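Local coordinates for diadenosine tetraphosphatase, putative (Trypanosoma brucei, PDB 2QJC), which binds two manganese ions and probably hydrolyses phosphate esters or anhydrides, possibly diadenosine tetraphosphate, at residues A[22-28]-A[50-56]; A[136-142]-A[198-204]; A[206-210]-A[222-227]. One frame throughout, in Å; residues are numbered along the deposited sequence.

In the fold
Interactions 1 and 2 build a dinuclear manganese site that interaction 3 borders. Interaction 1 supplies Asp26, His28 and Asp55 from loops that follow the strands of one sheet of the phosphoesterase fold, and interaction 2 supplies His141 and His204 from the other; Asn81 completes the set of protein ligands, and Asp55 serves both metals, which lie 3.6 Å apart. Two bonds tie these loops together: His141 ND1 to Val53 O (2.8 Å) and His204 N to Asp26 OD1 (2.9 Å). In interaction 3, Asp222 OD2 is 3.3 Å from Asp26 CG. Its Tyr227 hydrogen-bonds a phosphate, probably from the crystallisation liquor, whose O4 lies 2.3 Å from the manganese of interaction 1 and 2.5 Å from that of interaction 2.

Interaction 1: residues A[22-28]-A[50-56]; sequences IIVGDIH and LVAVGDL. With MN (manganese (II) ion), chain B.
Asp26 and Asp55 reach one manganese ion through different torsions: CG of Asp26 stands anti to its carbonyl carbon (chi1 -62°), bringing the carboxylate nearer to residues 50-56, whereas CG of Asp55 stands off the usual staggered positions (chi1 -99°), with OD2 at the metal. Asp55 also belongs to the second manganese site. The two side chains lie alongside each other and point the same way, their carboxylate planes 90° apart. Asp26 OD2 and Asp55 OD2 approach to 3.1 Å, a closeness explained by the cation they share, which is 2.2 Å from Asp26 OD2 and 2.1 Å from Asp55 OD2. His28 adds NE2 at 2.5 Å from the manganese, and a water is also bound. Asp55 CB sits over one face of the His28 ring, 4.1 Å from its centroid, in a CH-pi contact. Second-shell bonds limit rotation of the ligands: Asp26 OD1 accepts from His204 N, Asp55 OD1 from His82 N, and His28 ND1 is bonded to Val57 O.

These ligands follow the ends of two parallel strands in the beta-alpha-beta unit 21-24, 31-41, 49-52, and belong to the Gly-Asp-x-His and Gly-Asp motifs of the calcineurin-like phosphoesterases. The strands are joined by backbone bonds from Val51 N to Ile22 O, Val24 N to Val51 O, and Val53 N to Val24 O. Beyond them, one water donates to both Gly25 O and Gly54 O, and His28 N bonds Asp55 O at 2.9 Å, in the carbonyl plane. On the sheet face carrying Ile22, Val24, Leu50 and Ala52, Leu50 CD1 packs 3.8 Å from Ile22 CG2 and also meets Val24 CG1, beneath helix 31-41. On the face of Ile23 and Val51, CG2 of Ile23 meets CG1 of Val53, just past the strand, the side chains crossing at about a right angle.

Interaction 2: residues A[136-142]-A[198-204]; sequences NVMVAHA and ETVVFGH. With MN (manganese (II) ion), chain C.
His141 and His204 converge on one manganese ion with side chains crossing at about a right angle and ring planes 60° apart. His141 presents NE2 and His204 presents ND1, each 2.3 Å from the metal; Asp55 and Asn81 also belong to this site. Histidines past the ends of adjacent parallel strands supply the dinuclear metal site here, as in calcineurin-like phosphoesterases. His204 CB lies over one face of the His141 ring, 3.7 Å from its centroid, while Ala142 CB touches His204 CD2 at 3.4 Å. The ring nitrogens that do not bind the metal are tied elsewhere, His141 ND1 to Val53 O and His204 NE2 to Thr160 O, which fixes both ring rotations.

At the far end, selenomethionine Met138 bends at chi3 (-67°) and lays CE against Glu198 CB at 3.8 Å, the two chains crossing aslant. From that end the backbones bond through Thr199 N to Asn136 O, Met138 N to Thr199 O and Val201 N to Met138 O; past them, Gly203 N meets His141 O at 3.0 Å.

Strand 137-140 is flanked by antiparallel strand 129-132 and strand 199-202 by parallel strand 218-220, while Val137, Val139 and Val201 pack on Ile23 of strand 21-24 in the other sheet.

Interaction 3: residues A[206-210]-A[222-227]; sequences ARRGL and DSRCVY. With PO4 (phosphate ion), chain D.
Asp222 sets its OD2 3.4 Å from Ala206 CB while that same oxygen lies close to the like-charged carboxylate of Asp26, a ligand of the manganese site. The two oxygens of Asp222 have different neighbours: OD1 accepts Arg224 N at 3.1 Å, on the anti side and 34° out of the carboxylate plane, forming an Asx turn just before the 3-10 segment 225-227. Gly209, which has no side chain, brings its CA to 3.2 Å from Asp222 O in a CA-H...O contact.

The single hydrogen bond between the segments is weak, from Arg224 NH2 to Arg207 O at 3.5 Å. The arginine chain bends at chi3 (147°) and brings the guanidinium beside the Ala206-Arg207 backbone, where Arg207 O lies at the edge of the group, near its plane. Residues 206-209 form a turn of their own, in which Ala206 O accepts Gly209 N at 3.0 Å.

Tyr227 packs on Ala206 as well: its CE2 is 3.6 Å from Ala206 CB, Val226 CG1 lies over one ring face, and OH donates to phosphate O1 at 3.0 Å. Arg162 and His82 also bond this phosphate.

The loops precede and follow strand 218-220 in the chain, one arriving from strand 199-202 and the other leading to strand 230-236 of the other sheet, where Leu210 touches Ser232 and Ser223 OG bonds Ser232 OG and Arg230 O.

Interaction 1: residues A[22-28]-A[50-56]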
loop_
_atom_site.group_PDB
_atom_site.type_symbol
_atom_site.label_atom_id
_atom_site.label_comp_id
_atom_site.label_asym_id
_atom_site.label_seq_id
_atom_site.Cartn_x
_atom_site.Cartn_y
_atom_site.Cartn_z
ATOM N N ILE A 22 12.212 1.442 -2.875
ATOM C CA ILE A 22 11.180 2.275 -3.466
ATOM C C ILE A 22 9.794 1.740 -3.093
ATOM O O ILE A 22 9.447 0.604 -3.399
ATOM C CB ILE A 22 11.362 2.317 -5.000
ATOM C CG1 ILE A 22 12.714 2.966 -5.326
ATOM C CG2 ILE A 22 10.242 3.107 -5.653
ATOM C CD1 ILE A 22 13.099 2.878 -6.769
ATOM N N ILE A 23 9.017 2.574 -2.413
ATOM C CA ILE A 23 7.679 2.210 -1.960
ATOM C C ILE A 23 6.655 3.055 -2.716
ATOM O O ILE A 23 6.694 4.296 -2.668
ATOM C CB ILE A 23 7.553 2.435 -0.436
ATOM C CG1 ILE A 23 8.689 1.687 0.276
ATOM C CG2 ILE A 23 6.192 1.942 0.059
ATOM C CD1 ILE A 23 8.789 1.960 1.758
ATOM N N VAL A 24 5.742 2.376 -3.409
ATOM C CA VAL A 24 4.736 3.054 -4.229
ATOM C C VAL A 24 3.294 2.993 -3.720
ATOM O O VAL A 24 2.876 2.005 -3.116
ATOM C CB VAL A 24 4.811 2.536 -5.702
ATOM C CG1 VAL A 24 4.782 1.025 -5.724
ATOM C CG2 VAL A 24 3.662 3.103 -6.537
ATOM N N GLY A 25 2.559 4.082 -3.954
ATOM C CA GLY A 25 1.173 4.194 -3.524
ATOM C C GLY A 25 0.190 3.372 -4.340
ATOM O O GLY A 25 0.594 2.608 -5.222
ATOM N N ASP A 26 -1.102 3.537 -4.053
ATOM C CA ASP A 26 -2.157 2.779 -4.736
ATOM C C ASP A 26 -2.031 2.837 -6.259
ATOM O O ASP A 26 -2.124 3.907 -6.858
ATOM C CB ASP A 26 -3.547 3.286 -4.298
ATOM C CG ASP A 26 -3.801 3.104 -2.801
ATOM O OD1 ASP A 26 -2.905 3.438 -1.989
ATOM O OD2 ASP A 26 -4.905 2.638 -2.429
ATOM N N ILE A 27 -1.827 1.676 -6.878
ATOM C CA ILE A 27 -1.685 1.588 -8.335
ATOM C C ILE A 27 -3.032 1.415 -9.066
ATOM O O ILE A 27 -3.276 2.044 -10.098
ATOM C CB ILE A 27 -0.727 0.435 -8.719
ATOM C CG1 ILE A 27 0.668 0.704 -8.139
ATOM C CG2 ILE A 27 -0.618 0.337 -10.227
ATOM C CD1 ILE A 27 1.609 -0.494 -8.172
ATOM N N HIS A 28 -3.901 0.564 -8.529
ATOM C CA HIS A 28 -5.218 0.348 -9.122
ATOM C C HIS A 28 -5.197 0.177 -10.645
ATOM O O HIS A 28 -5.812 0.958 -11.372
ATOM C CB HIS A 28 -6.155 1.514 -8.753
ATOM C CG HIS A 28 -6.788 1.380 -7.401
ATOM N ND1 HIS A 28 -7.569 0.300 -7.050
ATOM C CD2 HIS A 28 -6.775 2.201 -6.322
ATOM C CE1 HIS A 28 -8.012 0.460 -5.815
ATOM N NE2 HIS A 28 -7.546 1.605 -5.351
ATOM N N LEU A 50 11.562 -2.993 -4.864
ATOM C CA LEU A 50 10.297 -2.289 -5.018
ATOM C C LEU A 50 9.252 -2.875 -4.070
ATOM O O LEU A 50 9.146 -4.094 -3.931
ATOM C CB LEU A 50 9.824 -2.403 -6.472
ATOM C CG LEU A 50 8.521 -1.698 -6.863
ATOM C CD1 LEU A 50 8.598 -0.202 -6.530
ATOM C CD2 LEU A 50 8.283 -1.900 -8.355
ATOM N N VAL A 51 8.501 -2.004 -3.403
ATOM C CA VAL A 51 7.453 -2.449 -2.480
ATOM C C VAL A 51 6.175 -1.631 -2.688
ATOM O O VAL A 51 6.201 -0.407 -2.592
ATOM C CB VAL A 51 7.892 -2.295 -0.998
ATOM C CG1 VAL A 51 6.847 -2.886 -0.082
ATOM C CG2 VAL A 51 9.240 -2.960 -0.771
ATOM N N ALA A 52 5.065 -2.305 -2.979
ATOM C CA ALA A 52 3.779 -1.632 -3.174
ATOM C C ALA A 52 2.975 -1.610 -1.873
ATOM O O ALA A 52 3.156 -2.469 -1.013
ATOM C CB ALA A 52 2.978 -2.339 -4.258
ATOM N N VAL A 53 2.084 -0.631 -1.731
ATOM C CA VAL A 53 1.253 -0.526 -0.533
ATOM C C VAL A 53 -0.065 -1.300 -0.702
ATOM O O VAL A 53 -0.926 -1.296 0.181
ATOM C CB VAL A 53 0.924 0.951 -0.182
ATOM C CG1 VAL A 53 2.223 1.742 0.046
ATOM C CG2 VAL A 53 0.062 1.580 -1.279
ATOM N N GLY A 54 -0.219 -1.970 -1.839
ATOM C CA GLY A 54 -1.433 -2.731 -2.063
ATOM C C GLY A 54 -2.436 -2.003 -2.932
ATOM O O GLY A 54 -2.214 -0.852 -3.305
ATOM N N ASP A 55 -3.552 -2.667 -3.228
ATOM C CA ASP A 55 -4.585 -2.097 -4.085
ATOM C C ASP A 55 -3.977 -2.016 -5.477
ATOM O O ASP A 55 -3.913 -0.956 -6.101
ATOM C CB ASP A 55 -5.016 -0.708 -3.584
ATOM C CG ASP A 55 -6.298 -0.752 -2.765
ATOM O OD1 ASP A 55 -6.670 -1.847 -2.287
ATOM O OD2 ASP A 55 -6.937 0.311 -2.594
ATOM N N LEU A 56 -3.519 -3.173 -5.943
ATOM C CA LEU A 56 -2.898 -3.310 -7.251
ATOM C C LEU A 56 -3.935 -3.372 -8.368
ATOM O O LEU A 56 -3.645 -3.039 -9.524
ATOM C CB LEU A 56 -2.070 -4.592 -7.280
ATOM C CG LEU A 56 -1.213 -4.851 -6.042
ATOM C CD1 LEU A 56 -0.446 -6.152 -6.221
ATOM C CD2 LEU A 56 -0.264 -3.672 -5.824
HETATM MN MN MN B . -7.028 2.357 -3.056
HETATM O O HOH W 1 -0.062 -0.209 -4.946
HETATM O O HOH W 2 -7.196 4.546 -3.519
#

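Interaction 2: residues A[136-142]-A[198-204]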
loop_
_atom_site.group_PDB
_atom_site.type_symbol
_atom_site.label_atom_id
_atom_site.label_comp_id
_atom_site.label_asym_id
_atom_site.label_seq_id
_atom_site.Cartn_x
_atom_site.Cartn_y
_atom_site.Cartn_z
ATOM N N ASN A 136 14.517 1.564 8.919
ATOM C CA ASN A 136 13.569 1.843 9.994
ATOM C C ASN A 136 12.188 2.201 9.422
ATOM O O ASN A 136 11.586 3.206 9.788
ATOM C CB ASN A 136 14.081 2.975 10.897
ATOM C CG ASN A 136 13.208 3.178 12.125
ATOM O OD1 ASN A 136 12.740 2.213 12.738
ATOM N ND2 ASN A 136 12.992 4.431 12.496
ATOM N N VAL A 137 11.697 1.347 8.527
ATOM C CA VAL A 137 10.401 1.540 7.877
ATOM C C VAL A 137 9.466 0.337 8.036
ATOM O O VAL A 137 9.918 -0.794 8.218
ATOM C CB VAL A 137 10.614 1.829 6.356
ATOM C CG1 VAL A 137 9.355 1.507 5.557
ATOM C CG2 VAL A 137 10.993 3.290 6.158
HETATM N N MSE A 138 8.160 0.594 7.981
HETATM C CA MSE A 138 7.141 -0.456 8.051
HETATM C C MSE A 138 6.018 -0.113 7.061
HETATM O O MSE A 138 5.511 1.019 7.038
HETATM C CB MSE A 138 6.566 -0.601 9.468
HETATM C CG MSE A 138 7.566 -1.145 10.495
HETATM SE SE MSE A 138 6.747 -1.975 12.066
HETATM C CE MSE A 138 5.926 -0.428 12.867
ATOM N N VAL A 139 5.635 -1.085 6.241
ATOM C CA VAL A 139 4.600 -0.873 5.235
ATOM C C VAL A 139 3.305 -1.629 5.540
ATOM O O VAL A 139 3.327 -2.827 5.827
ATOM C CB VAL A 139 5.127 -1.308 3.818
ATOM C CG1 VAL A 139 4.086 -1.018 2.741
ATOM C CG2 VAL A 139 6.429 -0.584 3.497
ATOM N N ALA A 140 2.185 -0.910 5.494
ATOM C CA ALA A 140 0.850 -1.474 5.705
ATOM C C ALA A 140 -0.057 -0.734 4.710
ATOM O O ALA A 140 0.259 0.379 4.296
ATOM C CB ALA A 140 0.378 -1.242 7.150
ATOM N N HIS A 141 -1.176 -1.334 4.323
ATOM C CA HIS A 141 -2.045 -0.691 3.340
ATOM C C HIS A 141 -2.745 0.589 3.801
ATOM O O HIS A 141 -2.686 1.615 3.111
ATOM C CB HIS A 141 -3.094 -1.681 2.806
ATOM C CG HIS A 141 -4.045 -1.064 1.830
ATOM N ND1 HIS A 141 -3.641 -0.566 0.608
ATOM C CD2 HIS A 141 -5.369 -0.793 1.927
ATOM C CE1 HIS A 141 -4.672 -0.010 -0.003
ATOM N NE2 HIS A 141 -5.732 -0.133 0.776
ATOM N N ALA A 142 -3.408 0.534 4.955
ATOM C CA ALA A 142 -4.125 1.698 5.478
ATOM C C ALA A 142 -3.459 2.304 6.708
ATOM O O ALA A 142 -3.475 3.524 6.898
ATOM C CB ALA A 142 -5.582 1.318 5.806
ATOM N N GLU A 198 9.361 3.550 14.384
ATOM C CA GLU A 198 9.390 3.298 12.942
ATOM C C GLU A 198 8.563 4.283 12.121
ATOM O O GLU A 198 7.578 4.840 12.599
ATOM C CB GLU A 198 8.879 1.886 12.602
ATOM C CG GLU A 198 9.633 0.736 13.248
ATOM C CD GLU A 198 9.203 0.492 14.679
ATOM O OE1 GLU A 198 8.450 1.323 15.233
ATOM O OE2 GLU A 198 9.622 -0.533 15.249
ATOM N N THR A 199 8.981 4.499 10.878
ATOM C CA THR A 199 8.227 5.352 9.967
ATOM C C THR A 199 7.282 4.390 9.243
ATOM O O THR A 199 7.730 3.405 8.649
ATOM C CB THR A 199 9.124 6.010 8.899
ATOM O OG1 THR A 199 9.998 6.960 9.517
ATOM C CG2 THR A 199 8.265 6.710 7.843
ATOM N N VAL A 200 5.982 4.655 9.308
ATOM C CA VAL A 200 5.011 3.805 8.633
ATOM C C VAL A 200 4.633 4.430 7.296
ATOM O O VAL A 200 4.214 5.588 7.235
ATOM C CB VAL A 200 3.734 3.623 9.482
ATOM C CG1 VAL A 200 2.638 2.926 8.661
ATOM C CG2 VAL A 200 4.064 2.806 10.725
ATOM N N VAL A 201 4.801 3.666 6.225
ATOM C CA VAL A 201 4.462 4.141 4.893
ATOM C C VAL A 201 3.188 3.415 4.450
ATOM O O VAL A 201 3.111 2.184 4.491
ATOM C CB VAL A 201 5.620 3.873 3.904
ATOM C CG1 VAL A 201 5.275 4.447 2.538
ATOM C CG2 VAL A 201 6.938 4.487 4.452
ATOM N N PHE A 202 2.198 4.180 4.009
ATOM C CA PHE A 202 0.920 3.595 3.619
ATOM C C PHE A 202 0.256 4.285 2.425
ATOM O O PHE A 202 0.809 5.216 1.853
ATOM C CB PHE A 202 -0.018 3.647 4.832
ATOM C CG PHE A 202 -0.326 5.056 5.305
ATOM C CD1 PHE A 202 -1.564 5.639 5.040
ATOM C CD2 PHE A 202 0.632 5.802 6.002
ATOM C CE1 PHE A 202 -1.846 6.945 5.461
ATOM C CE2 PHE A 202 0.363 7.107 6.428
ATOM C CZ PHE A 202 -0.880 7.682 6.158
ATOM N N GLY A 203 -0.936 3.816 2.073
ATOM C CA GLY A 203 -1.719 4.389 0.983
ATOM C C GLY A 203 -3.192 4.382 1.394
ATOM O O GLY A 203 -3.551 4.992 2.399
ATOM N N HIS A 204 -4.040 3.709 0.615
ATOM C CA HIS A 204 -5.475 3.564 0.909
ATOM C C HIS A 204 -6.417 4.781 0.933
ATOM O O HIS A 204 -7.425 4.793 0.219
ATOM C CB HIS A 204 -5.640 2.805 2.237
ATOM C CG HIS A 204 -7.065 2.642 2.682
ATOM N ND1 HIS A 204 -8.008 1.968 1.935
ATOM C CD2 HIS A 204 -7.698 3.040 3.812
ATOM C CE1 HIS A 204 -9.160 1.956 2.584
ATOM N NE2 HIS A 204 -8.998 2.599 3.727
HETATM MN MN MN C . -7.779 0.728 0.024
#

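Interaction 3: residues A[206-210]-A[222-227]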
loop_
_atom_site.group_PDB
_atom_site.type_symbol
_atom_site.label_atom_id
_atom_site.label_comp_id
_atom_site.label_asym_id
_atom_site.label_seq_id
_atom_site.Cartn_x
_atom_site.Cartn_y
_atom_site.Cartn_z
ATOM N N ALA A 206 -7.354 7.713 -0.326
ATOM C CA ALA A 206 -7.354 8.651 -1.455
ATOM C C ALA A 206 -8.066 9.967 -1.127
ATOM O O ALA A 206 -7.708 11.023 -1.647
ATOM C CB ALA A 206 -8.014 7.994 -2.683
ATOM N N ARG A 207 -9.079 9.912 -0.267
ATOM C CA ARG A 207 -9.811 11.129 0.104
ATOM C C ARG A 207 -8.910 12.231 0.648
ATOM O O ARG A 207 -9.208 13.412 0.493
ATOM C CB ARG A 207 -10.854 10.830 1.168
ATOM C CG ARG A 207 -11.897 9.841 0.762
ATOM C CD ARG A 207 -12.847 9.652 1.894
ATOM N NE ARG A 207 -13.669 8.473 1.685
ATOM C CZ ARG A 207 -14.467 7.962 2.608
ATOM N NH1 ARG A 207 -14.541 8.539 3.800
ATOM N NH2 ARG A 207 -15.173 6.872 2.341
ATOM N N ARG A 208 -7.823 11.847 1.308
ATOM C CA ARG A 208 -6.911 12.823 1.886
ATOM C C ARG A 208 -5.696 13.132 1.030
ATOM O O ARG A 208 -4.937 14.056 1.330
ATOM C CB ARG A 208 -6.453 12.349 3.265
ATOM C CG ARG A 208 -7.546 12.367 4.321
ATOM C CD ARG A 208 -6.972 12.049 5.702
ATOM N NE ARG A 208 -7.907 12.386 6.770
ATOM C CZ ARG A 208 -8.500 11.498 7.565
ATOM N NH1 ARG A 208 -8.261 10.197 7.423
ATOM N NH2 ARG A 208 -9.337 11.915 8.508
ATOM N N GLY A 209 -5.505 12.356 -0.030
ATOM C CA GLY A 209 -4.368 12.583 -0.898
ATOM C C GLY A 209 -3.048 12.343 -0.195
ATOM O O GLY A 209 -2.992 11.666 0.834
ATOM N N LEU A 210 -1.981 12.901 -0.755
ATOM C CA LEU A 210 -0.644 12.755 -0.194
ATOM C C LEU A 210 -0.587 13.376 1.202
ATOM O O LEU A 210 -0.930 14.544 1.376
ATOM C CB LEU A 210 0.369 13.446 -1.108
ATOM C CG LEU A 210 1.859 13.193 -0.866
ATOM C CD1 LEU A 210 2.191 11.752 -1.246
ATOM C CD2 LEU A 210 2.680 14.157 -1.711
ATOM N N ASP A 222 -1.093 7.776 -0.953
ATOM C CA ASP A 222 -2.190 7.695 -1.910
ATOM C C ASP A 222 -2.610 9.040 -2.498
ATOM O O ASP A 222 -3.570 9.667 -2.036
ATOM C CB ASP A 222 -3.410 6.993 -1.307
ATOM C CG ASP A 222 -4.413 6.576 -2.379
ATOM O OD1 ASP A 222 -4.209 6.961 -3.560
ATOM O OD2 ASP A 222 -5.395 5.873 -2.048
ATOM N N SER A 223 -1.881 9.455 -3.535
ATOM C CA SER A 223 -2.124 10.714 -4.234
ATOM C C SER A 223 -3.194 10.632 -5.338
ATOM O O SER A 223 -3.248 11.495 -6.221
ATOM C CB SER A 223 -0.805 11.257 -4.815
ATOM O OG SER A 223 -0.073 10.253 -5.502
ATOM N N ARG A 224 -4.020 9.586 -5.290
ATOM C CA ARG A 224 -5.134 9.392 -6.226
ATOM C C ARG A 224 -4.802 9.136 -7.691
ATOM O O ARG A 224 -5.503 9.631 -8.572
ATOM C CB ARG A 224 -6.060 10.608 -6.185
ATOM C CG ARG A 224 -6.222 11.242 -4.835
ATOM C CD ARG A 224 -6.617 12.702 -4.991
ATOM N NE ARG A 224 -7.493 13.074 -3.899
ATOM C CZ ARG A 224 -8.768 13.408 -4.036
ATOM N NH1 ARG A 224 -9.331 13.441 -5.235
ATOM N NH2 ARG A 224 -9.486 13.653 -2.953
ATOM N N CYS A 225 -3.769 8.352 -7.966
ATOM C CA CYS A 225 -3.389 8.081 -9.347
ATOM C C CYS A 225 -4.548 7.697 -10.288
ATOM O O CYS A 225 -4.720 8.304 -11.343
ATOM C CB CYS A 225 -2.319 6.986 -9.385
ATOM S SG CYS A 225 -1.941 6.421 -11.060
ATOM N N VAL A 226 -5.335 6.697 -9.905
ATOM C CA VAL A 226 -6.447 6.226 -10.729
ATOM C C VAL A 226 -7.599 7.216 -10.902
ATOM O O VAL A 226 -8.388 7.092 -11.833
ATOM C CB VAL A 226 -7.029 4.905 -10.180
ATOM C CG1 VAL A 226 -7.750 5.153 -8.862
ATOM C CG2 VAL A 226 -7.981 4.288 -11.208
ATOM N N TYR A 227 -7.694 8.194 -10.012
ATOM C CA TYR A 227 -8.754 9.191 -10.078
ATOM C C TYR A 227 -8.293 10.439 -10.834
ATOM O O TYR A 227 -8.986 11.462 -10.833
ATOM C CB TYR A 227 -9.184 9.599 -8.667
ATOM C CG TYR A 227 -9.689 8.471 -7.795
ATOM C CD1 TYR A 227 -10.970 7.932 -7.974
ATOM C CD2 TYR A 227 -8.905 7.982 -6.744
ATOM C CE1 TYR A 227 -11.458 6.945 -7.120
ATOM C CE2 TYR A 227 -9.380 7.000 -5.892
ATOM C CZ TYR A 227 -10.652 6.486 -6.076
ATOM O OH TYR A 227 -11.111 5.539 -5.192
HETATM P P PO4 D . -10.049 3.200 -1.708
HETATM O O1 PO4 D . -9.745 4.406 -2.757
HETATM O O2 PO4 D . -10.161 3.842 -0.262
HETATM O O3 PO4 D . -11.391 2.527 -2.114
HETATM O O4 PO4 D . -8.866 2.192 -1.746
#